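Local atomic coordinates of capsule biosynthesis protein CapD proenzyme (Bacillus anthracis, PDB entry 3GA9), a protein that cleaves the poly-gamma-D-glutamate capsule of the anthrax bacillus and, as a transpeptidase, joins it by an amide bond to the meso-diaminopimelic acid of peptidoglycan. Residues A[223-228]-A[295-300]; A[255-260]-A[272-277]; A[140-145]-A[167-172]. One frame throughout, in Å; residues are numbered along the deposited sequence.

Contact 1: residues A[223-228]-A[295-300]; sequences PVKGNY and DPNKMV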
# COMPACT_ATOMS: atom_id res chain seq x y z
N PRO A 223 0.30 -15.92 5.72
CA PRO A 223 -0.81 -15.25 5.01
C PRO A 223 -2.16 -15.83 5.41
O PRO A 223 -2.25 -17.00 5.74
CB PRO A 223 -0.53 -15.54 3.54
CG PRO A 223 0.95 -15.84 3.48
CD PRO A 223 1.33 -16.44 4.80
N VAL A 224 -3.20 -15.01 5.40
CA VAL A 224 -4.54 -15.52 5.48
C VAL A 224 -4.78 -16.24 4.17
O VAL A 224 -4.62 -15.65 3.11
CB VAL A 224 -5.54 -14.40 5.63
CG1 VAL A 224 -6.94 -14.97 5.77
CG2 VAL A 224 -5.22 -13.53 6.84
N LYS A 225 -5.11 -17.54 4.22
CA LYS A 225 -5.44 -18.31 3.00
C LYS A 225 -6.93 -18.56 3.00
O LYS A 225 -7.48 -18.97 4.02
CB LYS A 225 -4.73 -19.66 2.97
CG LYS A 225 -3.25 -19.55 2.74
CD LYS A 225 -2.50 -20.69 3.44
CE LYS A 225 -1.23 -20.16 4.16
NZ LYS A 225 -0.13 -19.64 3.27
N GLY A 226 -7.58 -18.30 1.87
CA GLY A 226 -9.01 -18.56 1.72
C GLY A 226 -9.25 -18.96 0.28
O GLY A 226 -8.31 -19.31 -0.44
N ASN A 227 -10.51 -18.93 -0.14
CA ASN A 227 -10.82 -19.01 -1.57
C ASN A 227 -11.99 -18.11 -1.91
O ASN A 227 -12.87 -17.87 -1.08
CB ASN A 227 -11.11 -20.44 -2.04
CG ASN A 227 -12.31 -21.04 -1.33
OD1 ASN A 227 -13.48 -20.82 -1.72
ND2 ASN A 227 -12.03 -21.78 -0.26
N TYR A 228 -11.97 -17.64 -3.15
CA TYR A 228 -13.00 -16.79 -3.67
C TYR A 228 -13.07 -17.06 -5.15
O TYR A 228 -12.04 -17.07 -5.83
CB TYR A 228 -12.64 -15.34 -3.38
CG TYR A 228 -13.34 -14.30 -4.20
CD1 TYR A 228 -14.68 -13.95 -3.97
CD2 TYR A 228 -12.64 -13.61 -5.19
CE1 TYR A 228 -15.29 -12.97 -4.71
CE2 TYR A 228 -13.25 -12.62 -5.93
CZ TYR A 228 -14.57 -12.30 -5.68
OH TYR A 228 -15.16 -11.30 -6.44
N ASP A 295 -6.85 -17.75 15.21
CA ASP A 295 -6.72 -18.21 13.79
C ASP A 295 -7.63 -17.54 12.73
O ASP A 295 -8.84 -17.81 12.66
CB ASP A 295 -6.78 -19.75 13.66
CG ASP A 295 -6.29 -20.25 12.27
OD1 ASP A 295 -5.92 -19.43 11.40
OD2 ASP A 295 -6.28 -21.50 12.06
N PRO A 296 -7.03 -16.69 11.88
CA PRO A 296 -7.61 -15.95 10.76
C PRO A 296 -8.18 -16.81 9.65
O PRO A 296 -9.13 -16.41 8.98
CB PRO A 296 -6.40 -15.19 10.21
CG PRO A 296 -5.55 -14.99 11.39
CD PRO A 296 -5.64 -16.27 12.12
N ASN A 297 -7.59 -17.97 9.42
CA ASN A 297 -8.10 -18.87 8.42
C ASN A 297 -9.53 -19.33 8.71
O ASN A 297 -10.31 -19.59 7.78
CB ASN A 297 -7.17 -20.06 8.29
CG ASN A 297 -6.03 -19.78 7.38
OD1 ASN A 297 -5.60 -20.66 6.64
ND2 ASN A 297 -5.55 -18.55 7.39
N LYS A 298 -9.84 -19.39 10.00
CA LYS A 298 -11.19 -19.71 10.45
C LYS A 298 -12.19 -18.60 10.12
O LYS A 298 -13.31 -18.89 9.65
CB LYS A 298 -11.21 -20.07 11.95
CG LYS A 298 -11.20 -21.60 12.24
CD LYS A 298 -9.80 -22.23 12.19
CE LYS A 298 -9.77 -23.64 12.82
NZ LYS A 298 -10.04 -23.66 14.30
N MSE A 299 -11.80 -17.35 10.33
CA MSE A 299 -12.71 -16.22 10.11
C MSE A 299 -13.04 -15.94 8.65
O MSE A 299 -13.71 -14.95 8.35
CB MSE A 299 -12.15 -14.97 10.72
CG MSE A 299 -12.66 -14.74 12.07
SE MSE A 299 -11.06 -14.26 12.94
CE MSE A 299 -11.00 -12.33 12.65
N VAL A 300 -12.62 -16.82 7.76
CA VAL A 300 -12.64 -16.54 6.34
C VAL A 300 -13.20 -17.71 5.52
O VAL A 300 -13.39 -17.60 4.30
CB VAL A 300 -11.21 -16.06 5.92
CG1 VAL A 300 -10.59 -16.90 4.80
CG2 VAL A 300 -11.22 -14.60 5.59
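V224 of strand 219-228 meets the loop 295-300 through its two methyl groups, for a beta-branched valine sets methyls on two sides and so reaches different partners. CG2 rests 3.9 Å from P296 CB, the two side chains meeting at a slant. CG1 lies anti to the backbone N (chi1 -178°), which brings it 4.2 Å from V300 CG1. That same V300 methyl also packs on the strand's backbone: G226 has no side chain, and V300 CG1 sits 3.8 Å from G226 CA.

The strand is the third in the antiparallel sheet 68-75, 78-83, 219-228, 231-235 of this chain, the N-terminal of the two cut from the CapD precursor, a gamma-glutamyltransferase-family member of the NTN clan. V224 and G226 pair through their backbones with T235 and V233 on the last of these strands. Helix 242-254 adds V243 against V224 and L246 against V300, so both valines share one apolar layer.

No clear hydrogen bond crosses the contact; the side-chain amide of N297 lies by the backbone of V224 and K225. Within the loop, D295 forms an Asx turn: its OD1 accepts from N297 N at 3.0 Å, met from above the carboxylate plane, which ties down the start of the turn. K225 directs its bent chain away from the loop, and its NZ forms a salt bridge with E79.

Contact 2: residues A[255-260]-A[272-277]; sequences KEVYKD and EEISRI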
# COMPACT_ATOMS: atom_id res chain seq x y z
N LYS A 255 -24.08 -13.56 -2.13
CA LYS A 255 -25.30 -12.81 -2.50
C LYS A 255 -25.19 -12.03 -3.81
O LYS A 255 -25.71 -10.91 -3.89
CB LYS A 255 -25.75 -11.88 -1.37
CG LYS A 255 -24.66 -11.26 -0.54
CD LYS A 255 -25.07 -11.09 0.92
CE LYS A 255 -25.59 -9.67 1.19
NZ LYS A 255 -26.09 -9.45 2.59
N GLU A 256 -24.57 -12.66 -4.82
CA GLU A 256 -24.12 -12.04 -6.12
C GLU A 256 -24.61 -10.62 -6.43
O GLU A 256 -25.48 -10.44 -7.29
CB GLU A 256 -24.41 -12.94 -7.34
CG GLU A 256 -24.19 -14.45 -7.15
CD GLU A 256 -25.47 -15.22 -6.76
OE1 GLU A 256 -26.37 -14.64 -6.10
OE2 GLU A 256 -25.57 -16.42 -7.11
N VAL A 257 -24.05 -9.64 -5.79
CA VAL A 257 -24.49 -8.32 -6.06
C VAL A 257 -24.07 -7.95 -7.47
O VAL A 257 -24.47 -6.93 -7.97
CB VAL A 257 -23.91 -7.42 -5.04
CG1 VAL A 257 -22.52 -7.83 -4.77
CG2 VAL A 257 -23.98 -6.04 -5.49
N TYR A 258 -23.28 -8.78 -8.12
CA TYR A 258 -22.94 -8.52 -9.50
C TYR A 258 -24.17 -8.49 -10.41
O TYR A 258 -24.19 -7.77 -11.40
CB TYR A 258 -21.90 -9.50 -10.05
CG TYR A 258 -21.47 -9.09 -11.45
CD1 TYR A 258 -20.72 -7.92 -11.67
CD2 TYR A 258 -21.84 -9.84 -12.57
CE1 TYR A 258 -20.34 -7.52 -12.96
CE2 TYR A 258 -21.46 -9.45 -13.87
CZ TYR A 258 -20.71 -8.30 -14.05
OH TYR A 258 -20.34 -7.93 -15.33
N LYS A 259 -25.20 -9.25 -10.05
CA LYS A 259 -26.48 -9.20 -10.76
C LYS A 259 -27.20 -7.83 -10.63
O LYS A 259 -28.18 -7.59 -11.32
CB LYS A 259 -27.39 -10.34 -10.30
CG LYS A 259 -27.01 -11.71 -10.86
CD LYS A 259 -27.47 -12.84 -9.92
CE LYS A 259 -27.49 -14.22 -10.63
NZ LYS A 259 -26.14 -14.76 -10.98
N ASP A 260 -26.69 -6.96 -9.76
CA ASP A 260 -27.24 -5.60 -9.59
C ASP A 260 -26.33 -4.50 -10.07
O ASP A 260 -26.62 -3.32 -9.84
CB ASP A 260 -27.57 -5.33 -8.14
CG ASP A 260 -28.64 -6.24 -7.63
OD1 ASP A 260 -28.54 -6.65 -6.45
OD2 ASP A 260 -29.56 -6.56 -8.42
N GLU A 272 -22.72 -1.29 0.59
CA GLU A 272 -22.89 -0.64 1.85
C GLU A 272 -23.22 -1.63 2.96
O GLU A 272 -22.77 -1.47 4.09
CB GLU A 272 -23.95 0.45 1.70
CG GLU A 272 -25.06 0.48 2.75
CD GLU A 272 -24.57 0.91 4.12
OE1 GLU A 272 -23.48 1.48 4.21
OE2 GLU A 272 -25.28 0.66 5.12
N GLU A 273 -23.98 -2.67 2.63
CA GLU A 273 -24.37 -3.66 3.63
C GLU A 273 -23.23 -4.60 3.90
O GLU A 273 -22.91 -4.91 5.05
CB GLU A 273 -25.57 -4.50 3.17
CG GLU A 273 -26.88 -3.74 2.97
CD GLU A 273 -28.03 -4.69 2.60
OE1 GLU A 273 -28.28 -5.65 3.39
OE2 GLU A 273 -28.67 -4.49 1.53
N ILE A 274 -22.64 -5.08 2.82
CA ILE A 274 -21.55 -6.00 2.91
C ILE A 274 -20.45 -5.35 3.72
O ILE A 274 -19.76 -6.03 4.48
CB ILE A 274 -21.08 -6.42 1.52
CG1 ILE A 274 -22.19 -7.24 0.85
CG2 ILE A 274 -19.74 -7.15 1.60
CD1 ILE A 274 -21.78 -8.02 -0.40
N SER A 275 -20.33 -4.03 3.62
CA SER A 275 -19.20 -3.37 4.26
C SER A 275 -19.39 -3.17 5.77
O SER A 275 -18.42 -3.32 6.53
CB SER A 275 -18.73 -2.09 3.51
OG SER A 275 -19.39 -0.91 3.92
N ARG A 276 -20.60 -2.86 6.23
CA ARG A 276 -20.80 -2.80 7.71
C ARG A 276 -20.84 -4.21 8.36
O ARG A 276 -20.34 -4.41 9.45
CB ARG A 276 -21.93 -1.85 8.15
CG ARG A 276 -23.34 -2.29 7.87
CD ARG A 276 -24.28 -1.10 7.93
NE ARG A 276 -25.70 -1.52 7.96
CZ ARG A 276 -26.42 -1.91 6.90
NH1 ARG A 276 -25.88 -1.95 5.69
NH2 ARG A 276 -27.70 -2.25 7.06
N ILE A 277 -21.36 -5.20 7.64
CA ILE A 277 -21.25 -6.57 8.10
C ILE A 277 -19.77 -6.88 8.43
O ILE A 277 -19.47 -7.30 9.54
CB ILE A 277 -21.87 -7.58 7.09
CG1 ILE A 277 -23.40 -7.47 7.06
CG2 ILE A 277 -21.51 -9.01 7.45
CD1 ILE A 277 -24.11 -8.54 6.20
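K255 points its bent chain at helix 264-283 and passes I274, the two side chains running past each other in opposite directions. The touching atoms are K255 CE and I274 CG1, 4.2 Å apart. Bends at chi2 and chi3 carry the lysine across the helix, and its NZ ends 4.2 Å from I277 CD1. A lysine suits such a margin because its CE can lie on I274 while the ammonium group reaches the edge, near I277 and E273.

A second, looser apolar contact is made by V257, whose CG1 stands 4.4 Å from I274 CD1; D91 of the other CapD chain also packs on this valine. I274 meets both partners along one branch, with CG1 facing the lysine and CD1 the valine. Its CG1 is anti to the carbonyl carbon (chi1 -67°), which turns this branch to the 255-260 side.

Electrostatics adds a longer-range term. K255 NZ and E273 OE1 are 4.5 Å apart, beyond a salt bridge, so any attraction is probably modest. Within the helix, R276 NH1 makes a true salt bridge with E272 OE2 at 2.7 Å, linking side chains one turn apart. In the 3-10 segment 257-260, D260 N bonds to V257 O at 2.9 Å, and D260 OD1 forms a salt bridge with K270 of the same long helix.

The contact lies where two helices, 242-254 and 264-283, are joined by a short connection that includes the 3-10 segment. K255 is the first residue to leave helical angles after helix 242-254, whose M248 and A252 touch I274 and whose L251 touches I277.

Contact 3: residues A[140-145]-A[167-172]; sequences SLTMRL and IETGET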
# COMPACT_ATOMS: atom_id res chain seq x y z
N SER A 140 1.08 14.83 -9.03
CA SER A 140 0.56 14.43 -7.73
C SER A 140 1.45 14.93 -6.59
O SER A 140 0.94 15.42 -5.58
CB SER A 140 0.34 12.93 -7.68
OG SER A 140 1.52 12.28 -8.06
N LEU A 141 2.77 14.88 -6.77
CA LEU A 141 3.68 15.39 -5.76
C LEU A 141 3.49 16.89 -5.53
O LEU A 141 3.29 17.32 -4.39
CB LEU A 141 5.13 15.06 -6.08
CG LEU A 141 6.18 15.62 -5.10
CD1 LEU A 141 5.95 15.20 -3.61
CD2 LEU A 141 7.62 15.25 -5.56
N THR A 142 3.55 17.68 -6.59
CA THR A 142 3.28 19.12 -6.40
C THR A 142 1.91 19.39 -5.72
O THR A 142 1.84 20.16 -4.78
CB THR A 142 3.58 20.06 -7.66
OG1 THR A 142 2.69 21.18 -7.68
CG2 THR A 142 3.45 19.36 -8.91
N MSE A 143 0.85 18.68 -6.14
CA MSE A 143 -0.44 18.80 -5.48
C MSE A 143 -0.35 18.38 -4.00
O MSE A 143 -0.83 19.11 -3.11
CB MSE A 143 -1.52 18.04 -6.28
CG MSE A 143 -2.90 17.97 -5.62
SE MSE A 143 -2.98 16.53 -4.33
CE MSE A 143 -2.69 15.04 -5.58
N ARG A 144 0.29 17.25 -3.71
CA ARG A 144 0.37 16.81 -2.31
C ARG A 144 1.05 17.87 -1.44
O ARG A 144 0.65 18.09 -0.31
CB ARG A 144 1.11 15.48 -2.16
CG ARG A 144 0.46 14.29 -2.86
CD ARG A 144 -0.40 13.43 -1.92
NE ARG A 144 -1.85 13.56 -2.09
CZ ARG A 144 -2.59 14.44 -1.42
NH1 ARG A 144 -2.01 15.25 -0.56
NH2 ARG A 144 -3.89 14.50 -1.59
N LEU A 145 2.09 18.50 -1.98
CA LEU A 145 2.84 19.52 -1.27
C LEU A 145 1.99 20.78 -0.99
O LEU A 145 2.12 21.43 0.06
CB LEU A 145 4.09 19.91 -2.05
CG LEU A 145 5.24 18.89 -2.00
CD1 LEU A 145 6.35 19.28 -2.96
CD2 LEU A 145 5.79 18.81 -0.59
N ILE A 167 7.17 22.95 -5.10
CA ILE A 167 7.97 22.73 -6.30
C ILE A 167 7.07 22.34 -7.50
O ILE A 167 6.21 21.49 -7.37
CB ILE A 167 9.10 21.71 -6.03
CG1 ILE A 167 10.12 21.69 -7.18
CG2 ILE A 167 8.54 20.32 -5.68
CD1 ILE A 167 11.51 21.19 -6.78
N GLU A 168 7.26 22.98 -8.65
CA GLU A 168 6.29 22.84 -9.75
C GLU A 168 6.51 21.59 -10.54
O GLU A 168 7.61 21.11 -10.59
CB GLU A 168 6.37 24.02 -10.70
CG GLU A 168 6.31 25.37 -10.02
CD GLU A 168 6.58 26.49 -11.01
OE1 GLU A 168 7.76 26.64 -11.44
OE2 GLU A 168 5.63 27.22 -11.37
N THR A 169 5.46 21.07 -11.16
CA THR A 169 5.58 19.96 -12.09
C THR A 169 6.67 20.26 -13.14
O THR A 169 6.74 21.37 -13.67
CB THR A 169 4.24 19.69 -12.78
OG1 THR A 169 3.26 19.44 -11.76
CG2 THR A 169 4.30 18.45 -13.70
N GLY A 170 7.54 19.29 -13.41
CA GLY A 170 8.63 19.51 -14.37
C GLY A 170 9.96 19.87 -13.75
O GLY A 170 10.99 19.59 -14.34
N GLU A 171 9.97 20.49 -12.56
CA GLU A 171 11.23 20.80 -11.88
C GLU A 171 11.97 19.56 -11.37
O GLU A 171 11.38 18.47 -11.21
CB GLU A 171 11.02 21.77 -10.73
CG GLU A 171 10.40 23.07 -11.14
CD GLU A 171 11.33 23.91 -12.02
OE1 GLU A 171 12.27 24.54 -11.46
OE2 GLU A 171 11.11 23.95 -13.26
N THR A 172 13.26 19.72 -11.12
CA THR A 172 14.11 18.65 -10.66
C THR A 172 14.23 18.76 -9.15
O THR A 172 14.69 19.78 -8.63
CB THR A 172 15.52 18.71 -11.32
OG1 THR A 172 15.35 18.58 -12.72
CG2 THR A 172 16.46 17.59 -10.83
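The helix 139-152 passes closest to the extended loop near T142 and E168, whose CA atoms are 5.8 Å apart, just where the loop enters a type II beta turn from E168 to E171. G170, third of the four turn residues, takes a positive phi (98°) that the lack of a CB makes easy.

T142 and L145 both point toward the loop. T142 CB faces the carbonyl oxygen I167 O at 3.0 Å, and a compact beta-branched residue suits a place where backbone comes so near; the modelled position of its methyl, too close to T169, is doubtful. One turn further along the helix, L145 and I167 lie side by side and point the same way, CD1 of the leucine touching CG2 of the isoleucine at 3.6 Å. I167 holds CG1 anti to its backbone N (chi1 -168°), and this puts CG2 between N and the carbonyl carbon.

P166 and P162 extend this apolar patch, and F24 of the other CapD chain packs on L145. The loop also pairs with F160 through I167, and with V137 through G170 and E171. With no hydrogen bond between 140-145 and 167-172, their contact rests on van der Waals contact, apolar at the buried L145 and I167, side chain on backbone at T142, and grading into exposed threonine and glutamate at the turn.

Contact 3 comes first along the chain and closes before the other two open, whereas contact 2 is nested inside the long loop that contact 1 closes. Contacts 1 and 2 are neighbours: their centres are 20 Å apart and their nearest atoms about 8 Å. Helix 242-254 joins them, touching V224 and V300 of contact 1 and I274 and I277 of contact 2. Contact 3 lies remote, its centre 41 Å from that of contact 1, on the opposite side of the chain's centre, and 39 Å from that of contact 2. Segments of all three reach the other CapD chain, contact 1 only through Y228, consistent with an enzyme built from two chains cut from one precursor.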